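Local coordinates for nicotinate phosphoribosyltransferase (Saccharomyces cerevisiae, PDB 1VLP), which catalyses the ATP-dependent synthesis of nicotinate ribonucleotide from nicotinate and phosphoribosyl diphosphate, the first step in making NAD from nicotinic acid, at residues E255-A260 against K418-E423; D283-D288 against E422-T427; N167-A172 against I203-M208. All coordinates share one frame; numbering follows the deposited sequence.

Contact 1: residues E255-A260 against K418-E423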
loop_
_atom_site.group_PDB
_atom_site.type_symbol
_atom_site.label_atom_id
_atom_site.label_comp_id
_atom_site.label_asym_id
_atom_site.label_seq_id
_atom_site.Cartn_x
_atom_site.Cartn_y
_atom_site.Cartn_z
ATOM N N GLU A 255 10.589 -18.138 11.972
ATOM C CA GLU A 255 10.163 -17.647 13.276
ATOM C C GLU A 255 11.321 -17.068 14.122
ATOM O O GLU A 255 11.277 -17.067 15.348
ATOM C CB GLU A 255 9.314 -18.704 14.002
ATOM C CG GLU A 255 7.992 -18.970 13.255
ATOM C CD GLU A 255 6.980 -19.698 14.106
ATOM O OE1 GLU A 255 7.318 -20.762 14.675
ATOM O OE2 GLU A 255 5.843 -19.203 14.213
ATOM N N ASP A 256 12.348 -16.547 13.442
ATOM C CA ASP A 256 13.355 -15.755 14.108
ATOM C C ASP A 256 12.880 -14.290 14.112
ATOM O O ASP A 256 13.240 -13.492 13.213
ATOM C CB ASP A 256 14.717 -15.858 13.403
ATOM C CG ASP A 256 15.852 -15.281 14.256
ATOM O OD1 ASP A 256 15.582 -14.542 15.246
ATOM O OD2 ASP A 256 17.020 -15.603 13.964
ATOM N N TYR A 257 12.086 -13.935 15.130
ATOM C CA TYR A 257 11.599 -12.578 15.233
ATOM C C TYR A 257 12.674 -11.700 15.817
ATOM O O TYR A 257 12.743 -10.530 15.471
ATOM C CB TYR A 257 10.321 -12.487 16.067
ATOM C CG TYR A 257 9.122 -13.010 15.314
ATOM C CD1 TYR A 257 8.890 -14.389 15.209
ATOM C CD2 TYR A 257 8.238 -12.136 14.674
ATOM C CE1 TYR A 257 7.783 -14.857 14.514
ATOM C CE2 TYR A 257 7.158 -12.590 13.982
ATOM C CZ TYR A 257 6.924 -13.953 13.911
ATOM O OH TYR A 257 5.845 -14.396 13.195
ATOM N N LEU A 258 13.499 -12.279 16.687
ATOM C CA LEU A 258 14.581 -11.524 17.368
ATOM C C LEU A 258 15.505 -10.836 16.340
ATOM O O LEU A 258 15.974 -9.740 16.583
ATOM C CB LEU A 258 15.389 -12.446 18.282
ATOM C CG LEU A 258 16.395 -11.784 19.235
ATOM C CD1 LEU A 258 15.680 -10.862 20.222
ATOM C CD2 LEU A 258 17.200 -12.837 19.979
ATOM N N HIS A 259 15.763 -11.482 15.208
ATOM C CA HIS A 259 16.651 -10.903 14.207
ATOM C C HIS A 259 15.978 -10.468 12.920
ATOM O O HIS A 259 16.662 -10.132 11.968
ATOM C CB HIS A 259 17.777 -11.879 13.891
ATOM C CG HIS A 259 18.508 -12.352 15.105
ATOM N ND1 HIS A 259 18.457 -13.658 15.541
ATOM C CD2 HIS A 259 19.298 -11.690 15.984
ATOM C CE1 HIS A 259 19.204 -13.783 16.627
ATOM N NE2 HIS A 259 19.720 -12.603 16.918
ATOM N N ALA A 260 14.645 -10.464 12.887
ATOM C CA ALA A 260 13.891 -10.236 11.645
ATOM C C ALA A 260 14.065 -8.811 11.080
ATOM O O ALA A 260 14.237 -8.660 9.877
ATOM C CB ALA A 260 12.435 -10.515 11.866
ATOM N N LYS A 418 1.465 -12.876 21.377
ATOM C CA LYS A 418 1.961 -12.980 22.738
ATOM C C LYS A 418 3.409 -13.471 22.874
ATOM O O LYS A 418 4.183 -12.855 23.634
ATOM C CB LYS A 418 1.050 -13.905 23.547
ATOM C CG LYS A 418 1.540 -14.147 24.955
ATOM C CD LYS A 418 0.481 -14.794 25.798
ATOM C CE LYS A 418 1.127 -15.472 26.986
ATOM N NZ LYS A 418 0.107 -15.769 28.005
ATOM N N ARG A 419 3.737 -14.576 22.218
ATOM C CA ARG A 419 5.068 -15.182 22.225
ATOM C C ARG A 419 6.126 -14.187 21.713
ATOM O O ARG A 419 7.213 -14.099 22.261
ATOM C CB ARG A 419 5.159 -16.354 21.241
ATOM C CG ARG A 419 4.518 -17.692 21.589
ATOM C CD ARG A 419 4.998 -18.844 20.648
ATOM N NE ARG A 419 5.170 -18.506 19.207
ATOM C CZ ARG A 419 6.309 -18.110 18.630
ATOM N NH1 ARG A 419 7.407 -17.946 19.347
ATOM N NH2 ARG A 419 6.359 -17.862 17.327
ATOM N N VAL A 420 5.793 -13.476 20.634
ATOM C CA VAL A 420 6.697 -12.509 19.984
ATOM C C VAL A 420 6.925 -11.288 20.878
ATOM O O VAL A 420 8.065 -10.861 21.063
ATOM C CB VAL A 420 6.205 -12.070 18.555
ATOM C CG1 VAL A 420 7.035 -10.913 17.989
ATOM C CG2 VAL A 420 6.264 -13.217 17.589
ATOM N N LYS A 421 5.865 -10.744 21.467
ATOM C CA LYS A 421 6.024 -9.625 22.408
ATOM C C LYS A 421 6.992 -9.964 23.549
ATOM O O LYS A 421 7.790 -9.112 23.990
ATOM C CB LYS A 421 4.685 -9.204 22.972
ATOM C CG LYS A 421 3.865 -8.382 22.039
ATOM C CD LYS A 421 2.455 -8.311 22.567
ATOM C CE LYS A 421 1.625 -7.278 21.927
ATOM N NZ LYS A 421 0.255 -7.368 22.539
ATOM N N GLU A 422 6.957 -11.224 23.978
ATOM C CA GLU A 422 7.854 -11.727 25.017
ATOM C C GLU A 422 9.283 -11.807 24.498
ATOM O O GLU A 422 10.186 -11.234 25.118
ATOM C CB GLU A 422 7.368 -13.090 25.501
ATOM C CG GLU A 422 6.036 -13.003 26.250
ATOM C CD GLU A 422 5.407 -14.359 26.619
ATOM O OE1 GLU A 422 5.961 -15.436 26.249
ATOM O OE2 GLU A 422 4.333 -14.329 27.282
ATOM N N GLU A 423 9.465 -12.455 23.335
ATOM C CA GLU A 423 10.787 -12.616 22.697
ATOM C C GLU A 423 11.458 -11.273 22.407
ATOM O O GLU A 423 12.683 -11.154 22.542
ATOM C CB GLU A 423 10.707 -13.486 21.448
ATOM C CG GLU A 423 10.369 -14.970 21.710
ATOM C CD GLU A 423 9.950 -15.746 20.463
ATOM O OE1 GLU A 423 10.115 -15.222 19.320
ATOM O OE2 GLU A 423 9.447 -16.892 20.626
#

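Contact 2: residues D283-D288 against E422-T427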
loop_
_atom_site.group_PDB
_atom_site.type_symbol
_atom_site.label_atom_id
_atom_site.label_comp_id
_atom_site.label_asym_id
_atom_site.label_seq_id
_atom_site.Cartn_x
_atom_site.Cartn_y
_atom_site.Cartn_z
ATOM N N ASP A 283 7.464 0.002 12.411
ATOM C CA ASP A 283 6.453 -0.365 13.424
ATOM C C ASP A 283 5.939 -1.817 13.383
ATOM O O ASP A 283 5.178 -2.231 14.258
ATOM C CB ASP A 283 5.245 0.561 13.355
ATOM C CG ASP A 283 4.463 0.437 12.038
ATOM O OD1 ASP A 283 5.098 0.510 10.965
ATOM O OD2 ASP A 283 3.214 0.305 12.070
ATOM N N THR A 284 6.414 -2.589 12.418
ATOM C CA THR A 284 5.851 -3.940 12.182
ATOM C C THR A 284 5.852 -4.787 13.471
ATOM O O THR A 284 4.823 -5.439 13.819
ATOM C CB THR A 284 6.600 -4.643 11.081
ATOM O OG1 THR A 284 6.692 -3.763 9.950
ATOM C CG2 THR A 284 5.866 -5.976 10.681
ATOM N N PHE A 285 6.995 -4.822 14.144
ATOM C CA PHE A 285 7.156 -5.504 15.441
ATOM C C PHE A 285 7.444 -4.478 16.544
ATOM O O PHE A 285 8.102 -4.789 17.509
ATOM C CB PHE A 285 8.244 -6.574 15.394
ATOM C CG PHE A 285 7.961 -7.633 14.385
ATOM C CD1 PHE A 285 6.660 -8.137 14.264
ATOM C CD2 PHE A 285 8.935 -8.066 13.513
ATOM C CE1 PHE A 285 6.346 -9.061 13.270
ATOM C CE2 PHE A 285 8.641 -9.005 12.541
ATOM C CZ PHE A 285 7.341 -9.489 12.417
ATOM N N GLY A 286 6.947 -3.275 16.322
ATOM C CA GLY A 286 7.085 -2.151 17.235
ATOM C C GLY A 286 8.351 -1.379 16.921
ATOM O O GLY A 286 9.385 -1.950 16.650
ATOM N N THR A 287 8.236 -0.069 16.887
ATOM C CA THR A 287 9.387 0.771 16.563
ATOM C C THR A 287 10.629 0.604 17.481
ATOM O O THR A 287 11.764 0.637 16.998
ATOM C CB THR A 287 8.918 2.217 16.420
ATOM O OG1 THR A 287 8.055 2.301 15.282
ATOM C CG2 THR A 287 10.106 3.140 16.231
ATOM N N ASP A 288 10.426 0.349 18.767
ATOM C CA ASP A 288 11.540 0.061 19.680
ATOM C C ASP A 288 12.461 -1.107 19.249
ATOM O O ASP A 288 13.715 -1.014 19.352
ATOM C CB ASP A 288 10.978 -0.199 21.075
ATOM C CG ASP A 288 10.406 1.045 21.733
ATOM O OD1 ASP A 288 10.682 2.162 21.266
ATOM O OD2 ASP A 288 9.660 0.892 22.725
ATOM N N GLU A 422 6.957 -11.224 23.978
ATOM C CA GLU A 422 7.854 -11.727 25.017
ATOM C C GLU A 422 9.283 -11.807 24.498
ATOM O O GLU A 422 10.186 -11.234 25.118
ATOM C CB GLU A 422 7.368 -13.090 25.501
ATOM C CG GLU A 422 6.036 -13.003 26.250
ATOM C CD GLU A 422 5.407 -14.359 26.619
ATOM O OE1 GLU A 422 5.961 -15.436 26.249
ATOM O OE2 GLU A 422 4.333 -14.329 27.282
ATOM N N GLU A 423 9.465 -12.455 23.335
ATOM C CA GLU A 423 10.787 -12.616 22.697
ATOM C C GLU A 423 11.458 -11.273 22.407
ATOM O O GLU A 423 12.683 -11.154 22.542
ATOM C CB GLU A 423 10.707 -13.486 21.448
ATOM C CG GLU A 423 10.369 -14.970 21.710
ATOM C CD GLU A 423 9.950 -15.746 20.463
ATOM O OE1 GLU A 423 10.115 -15.222 19.320
ATOM O OE2 GLU A 423 9.447 -16.892 20.626
ATOM N N LEU A 424 10.667 -10.263 22.062
ATOM C CA LEU A 424 11.185 -8.914 21.754
ATOM C C LEU A 424 11.252 -7.990 22.965
ATOM O O LEU A 424 11.618 -6.812 22.844
ATOM C CB LEU A 424 10.343 -8.256 20.641
ATOM C CG LEU A 424 10.391 -9.096 19.360
ATOM C CD1 LEU A 424 9.721 -8.394 18.220
ATOM C CD2 LEU A 424 11.833 -9.538 19.009
ATOM N N GLY A 425 10.937 -8.539 24.133
ATOM C CA GLY A 425 11.041 -7.772 25.368
ATOM C C GLY A 425 9.991 -6.723 25.651
ATOM O O GLY A 425 10.171 -5.905 26.550
ATOM N N TYR A 426 8.870 -6.719 24.942
ATOM C CA TYR A 426 7.782 -5.796 25.337
ATOM C C TYR A 426 7.056 -6.288 26.590
ATOM O O TYR A 426 6.432 -5.503 27.308
ATOM C CB TYR A 426 6.763 -5.617 24.231
ATOM C CG TYR A 426 7.351 -5.041 23.001
ATOM C CD1 TYR A 426 7.891 -3.769 23.017
ATOM C CD2 TYR A 426 7.381 -5.764 21.815
ATOM C CE1 TYR A 426 8.460 -3.212 21.864
ATOM C CE2 TYR A 426 7.964 -5.228 20.655
ATOM C CZ TYR A 426 8.492 -3.942 20.684
ATOM O OH TYR A 426 9.044 -3.377 19.557
ATOM N N THR A 427 7.154 -7.591 26.841
ATOM C CA THR A 427 6.331 -8.264 27.834
ATOM C C THR A 427 7.135 -9.400 28.445
ATOM O O THR A 427 8.349 -9.479 28.235
ATOM C CB THR A 427 5.050 -8.832 27.166
ATOM O OG1 THR A 427 4.340 -7.763 26.527
ATOM C CG2 THR A 427 4.157 -9.488 28.196
#

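Contact 3: residues N167-A172 against I203-M208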
loop_
_atom_site.group_PDB
_atom_site.type_symbol
_atom_site.label_atom_id
_atom_site.label_comp_id
_atom_site.label_asym_id
_atom_site.label_seq_id
_atom_site.Cartn_x
_atom_site.Cartn_y
_atom_site.Cartn_z
ATOM N N ASN A 167 -18.004 16.953 -9.172
ATOM C CA ASN A 167 -17.028 17.719 -8.405
ATOM C C ASN A 167 -15.802 16.940 -7.893
ATOM O O ASN A 167 -15.040 17.492 -7.082
ATOM C CB ASN A 167 -17.698 18.452 -7.249
ATOM C CG ASN A 167 -18.731 19.474 -7.732
ATOM O OD1 ASN A 167 -18.402 20.381 -8.516
ATOM N ND2 ASN A 167 -19.986 19.304 -7.307
ATOM N N GLN A 168 -15.616 15.686 -8.330
ATOM C CA GLN A 168 -14.441 14.880 -7.899
ATOM C C GLN A 168 -13.133 15.542 -8.346
ATOM O O GLN A 168 -12.182 15.756 -7.554
ATOM C CB GLN A 168 -14.522 13.455 -8.437
ATOM C CG GLN A 168 -15.482 12.566 -7.630
ATOM C CD GLN A 168 -15.037 12.436 -6.183
ATOM O OE1 GLN A 168 -13.850 12.200 -5.963
ATOM N NE2 GLN A 168 -15.982 12.552 -5.196
ATOM N N LEU A 169 -13.088 15.973 -9.589
ATOM C CA LEU A 169 -11.839 16.625 -10.035
ATOM C C LEU A 169 -11.536 17.914 -9.223
ATOM O O LEU A 169 -10.417 18.100 -8.735
ATOM C CB LEU A 169 -11.927 16.908 -11.530
ATOM C CG LEU A 169 -10.698 17.469 -12.262
ATOM C CD1 LEU A 169 -11.020 17.243 -13.738
ATOM C CD2 LEU A 169 -10.471 18.940 -11.957
ATOM N N GLU A 170 -12.544 18.785 -9.105
ATOM C CA GLU A 170 -12.441 20.046 -8.381
ATOM C C GLU A 170 -12.076 19.876 -6.894
ATOM O O GLU A 170 -11.291 20.671 -6.332
ATOM C CB GLU A 170 -13.776 20.772 -8.503
ATOM C CG GLU A 170 -14.116 21.253 -9.933
ATOM C CD GLU A 170 -14.631 20.178 -10.930
ATOM O OE1 GLU A 170 -14.929 19.002 -10.591
ATOM O OE2 GLU A 170 -14.727 20.541 -12.131
ATOM N N GLN A 171 -12.642 18.837 -6.272
ATOM C CA GLN A 171 -12.358 18.553 -4.861
ATOM C C GLN A 171 -10.887 18.139 -4.633
ATOM O O GLN A 171 -10.219 18.578 -3.676
ATOM C CB GLN A 171 -13.335 17.477 -4.385
ATOM C CG GLN A 171 -13.088 17.008 -3.009
ATOM C CD GLN A 171 -14.170 16.054 -2.535
ATOM O OE1 GLN A 171 -15.171 16.479 -1.957
ATOM N NE2 GLN A 171 -14.007 14.797 -2.827
ATOM N N ALA A 172 -10.395 17.285 -5.525
ATOM C CA ALA A 172 -8.991 16.899 -5.488
ATOM C C ALA A 172 -8.065 18.090 -5.740
ATOM O O ALA A 172 -7.029 18.241 -5.071
ATOM C CB ALA A 172 -8.708 15.777 -6.472
ATOM N N ILE A 203 -9.274 12.234 -9.851
ATOM C CA ILE A 203 -8.473 12.905 -8.817
ATOM C C ILE A 203 -7.032 13.175 -9.300
ATOM O O ILE A 203 -6.465 14.208 -8.986
ATOM C CB ILE A 203 -8.639 12.279 -7.407
ATOM C CG1 ILE A 203 -7.926 10.961 -7.277
ATOM C CG2 ILE A 203 -10.111 12.229 -7.026
ATOM C CD1 ILE A 203 -6.451 11.112 -6.995
HETATM N N MSE A 204 -6.500 12.310 -10.155
HETATM C CA MSE A 204 -5.197 12.574 -10.788
HETATM C C MSE A 204 -5.277 13.840 -11.637
HETATM O O MSE A 204 -4.388 14.711 -11.590
HETATM C CB MSE A 204 -4.738 11.395 -11.649
HETATM C CG MSE A 204 -4.190 10.170 -10.898
HETATM SE SE MSE A 204 -2.701 10.596 -9.680
HETATM C CE MSE A 204 -1.408 11.299 -11.046
ATOM N N GLN A 205 -6.335 13.934 -12.436
ATOM C CA GLN A 205 -6.656 15.174 -13.195
ATOM C C GLN A 205 -6.685 16.411 -12.329
ATOM O O GLN A 205 -6.078 17.444 -12.705
ATOM C CB GLN A 205 -7.960 15.014 -13.983
ATOM C CG GLN A 205 -7.850 14.044 -15.119
ATOM C CD GLN A 205 -9.165 13.974 -15.906
ATOM O OE1 GLN A 205 -9.731 15.009 -16.220
ATOM N NE2 GLN A 205 -9.661 12.768 -16.178
ATOM N N GLY A 206 -7.316 16.318 -11.157
ATOM C CA GLY A 206 -7.411 17.478 -10.227
ATOM C C GLY A 206 -6.105 17.926 -9.647
ATOM O O GLY A 206 -5.769 19.127 -9.621
ATOM N N ILE A 207 -5.321 16.942 -9.265
ATOM C CA ILE A 207 -3.978 17.168 -8.707
ATOM C C ILE A 207 -3.132 17.848 -9.791
ATOM O O ILE A 207 -2.506 18.887 -9.536
ATOM C CB ILE A 207 -3.336 15.856 -8.182
ATOM C CG1 ILE A 207 -4.063 15.352 -6.909
ATOM C CG2 ILE A 207 -1.805 16.060 -7.902
ATOM C CD1 ILE A 207 -3.770 13.922 -6.523
HETATM N N MSE A 208 -3.125 17.297 -11.003
HETATM C CA MSE A 208 -2.271 17.857 -12.047
HETATM C C MSE A 208 -2.760 19.270 -12.411
HETATM O O MSE A 208 -1.963 20.119 -12.740
HETATM C CB MSE A 208 -2.259 16.984 -13.292
HETATM C CG MSE A 208 -1.673 15.585 -13.073
HETATM SE SE MSE A 208 -0.061 15.533 -11.981
HETATM C CE MSE A 208 1.166 16.533 -13.239
#

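Contact 1: residues E255-A260 against K418-E423
A methyl group of V420 sits squarely on the ring of Y257, a CH-pi contact that joins the loop between helices 244-254 and 260-272 to the C-terminal helix 414-423 of this type II phosphoribosyltransferase. V420 CG2 lies 3.5 Å from the centroid of the Y257 ring and only 4° off the ring normal, and the two side chains cross at about a right angle. The second methyl, V420 CG1, reaches the rim of the ring at Y257 CD2, 3.7 Å away. F285 meets the same ring edge-to-face, and I401 touches both Y257 and V420. An alanine in place of Y257 would probably leave a gap beside V420 CG2 and deprive F285 of its aromatic partner. Beside this apolar centre runs a network of charges. R419 bends at its third torsion (chi3 -39°), and in the conformer given here, one of two, its guanidinium pairs with two acids: NH1 meets E423 OE2 at 2.6 Å, one helical turn on, while NH2 reaches E255 OE2 across the contact at a long 3.4 Å. The E255 and R419 side chains cross at about a right angle. D256 bonds within its own loop, to H259. Next to Y257 in the chain, L258 packs against helix backbone, its CD1 3.8 Å from the carbonyl O of E423.

Contact 2: residues D283-D288 against E422-T427
The backbones of F285 and L424 come no nearer than 8.2 Å between CA atoms, where a type I turn from D283 to G286, leading into helix 287-291, faces the end of helix 414-423. Y426 spans the gap with its hydroxyl: Y426 OH donates to the carbonyl O of F285 at 2.7 Å, in the carbonyl plane and on a lone pair. Y426 OH is also hydrogen-bonded to the backbone N of D289, so two backbone groups hold the phenol tip. D288 CB lies at the edge of the Y426 ring, 4.0 Å from CE1, while the carboxylate of D288 turns to K318. G286, the N-cap residue, has positive phi (89°), and a CB here would fall 2.3 Å from Y426 OH. Helix 414-423 ends in a Schellman motif, with G425 at positive phi (75°); L424, just before it, directs its side chain at the turn, and the Y426 ring, just after, reaches over to it. L424 CD1 packs on F285 CB at 3.7 Å and approaches the F285 ring obliquely. T284 OG1 of the same turn is hydrogen-bonded to H244 ND1; H244 is probably the histidine phosphorylated by autocatalysis, as in relatives, and is unmodified here. T287 OG1 bonds to D405 OD2.

Contact 3: residues N167-A172 against I203-M208
L169 and A172 meet G206 where two helices come within van der Waals range of each other's backbones. The carbonyl O of L169 lies 3.4 Å from G206 CA in a CA-H...O contact, bent to 133° at the hydrogen. A172 CB rests against I203 CB at 3.6 Å, and L169 spreads its branches on the other flank. Its CG is anti to the backbone N (chi1 -174°), from where the branches fork over helix 203-208: CD2 packs on G206 CA, and CD1 touches Q205 at both CB and OE1, the nearer being OE1 at 3.6 Å. The L169 and Q205 side chains cross at about a right angle. This is a close helix-helix crossing with glycine at its centre, the segment axes approaching to 7.1 Å at -43°; a CB on G206 would lie 2.3 Å from L169 O and 3.0 Å from A172 CB, so the missing side chain is what admits the opposing backbone. I203 flanks the crossing, its CG2 3.9 Å from Q168 OE1, with the Q168 and I203 side chains side by side and pointing the same way. In the next shell, polar bonds steady the amides: Q168 NE2, like Q171 NE2, is hydrogen-bonded to D372 O, and Q205 NE2 to D201 OD2 one turn earlier in its helix. I203 also packs on F369 and T370 of helix 367-370, and M204, present as selenomethionine, turns from the crossing to F230, Y234 and T225. The I203 side chain is about 9 Å from that of F189, a nicotinate-binding residue by similarity.

From the N terminus, contact 3 closes first, bringing helices 168-181 and 197-213 together across 30 residues that include strand 186-188 of the parallel sheet. It is complete before contact 1 opens and lies on the opposite side of the chain's centre, its nearest atoms about 24 Å from contact 2. Contact 1 opens after helix 244-254. Contact 2 opens inside that span, after strand 279-281, and closes just beyond it, so the two cross rather than nest. Sharing E422 and E423, they fasten the loop after helix 244-254 and the turn after strand 279-281 to the C-terminal end of the modelled chain. K421 O is a probable hydrogen-bond acceptor for Y426 N, linking the two.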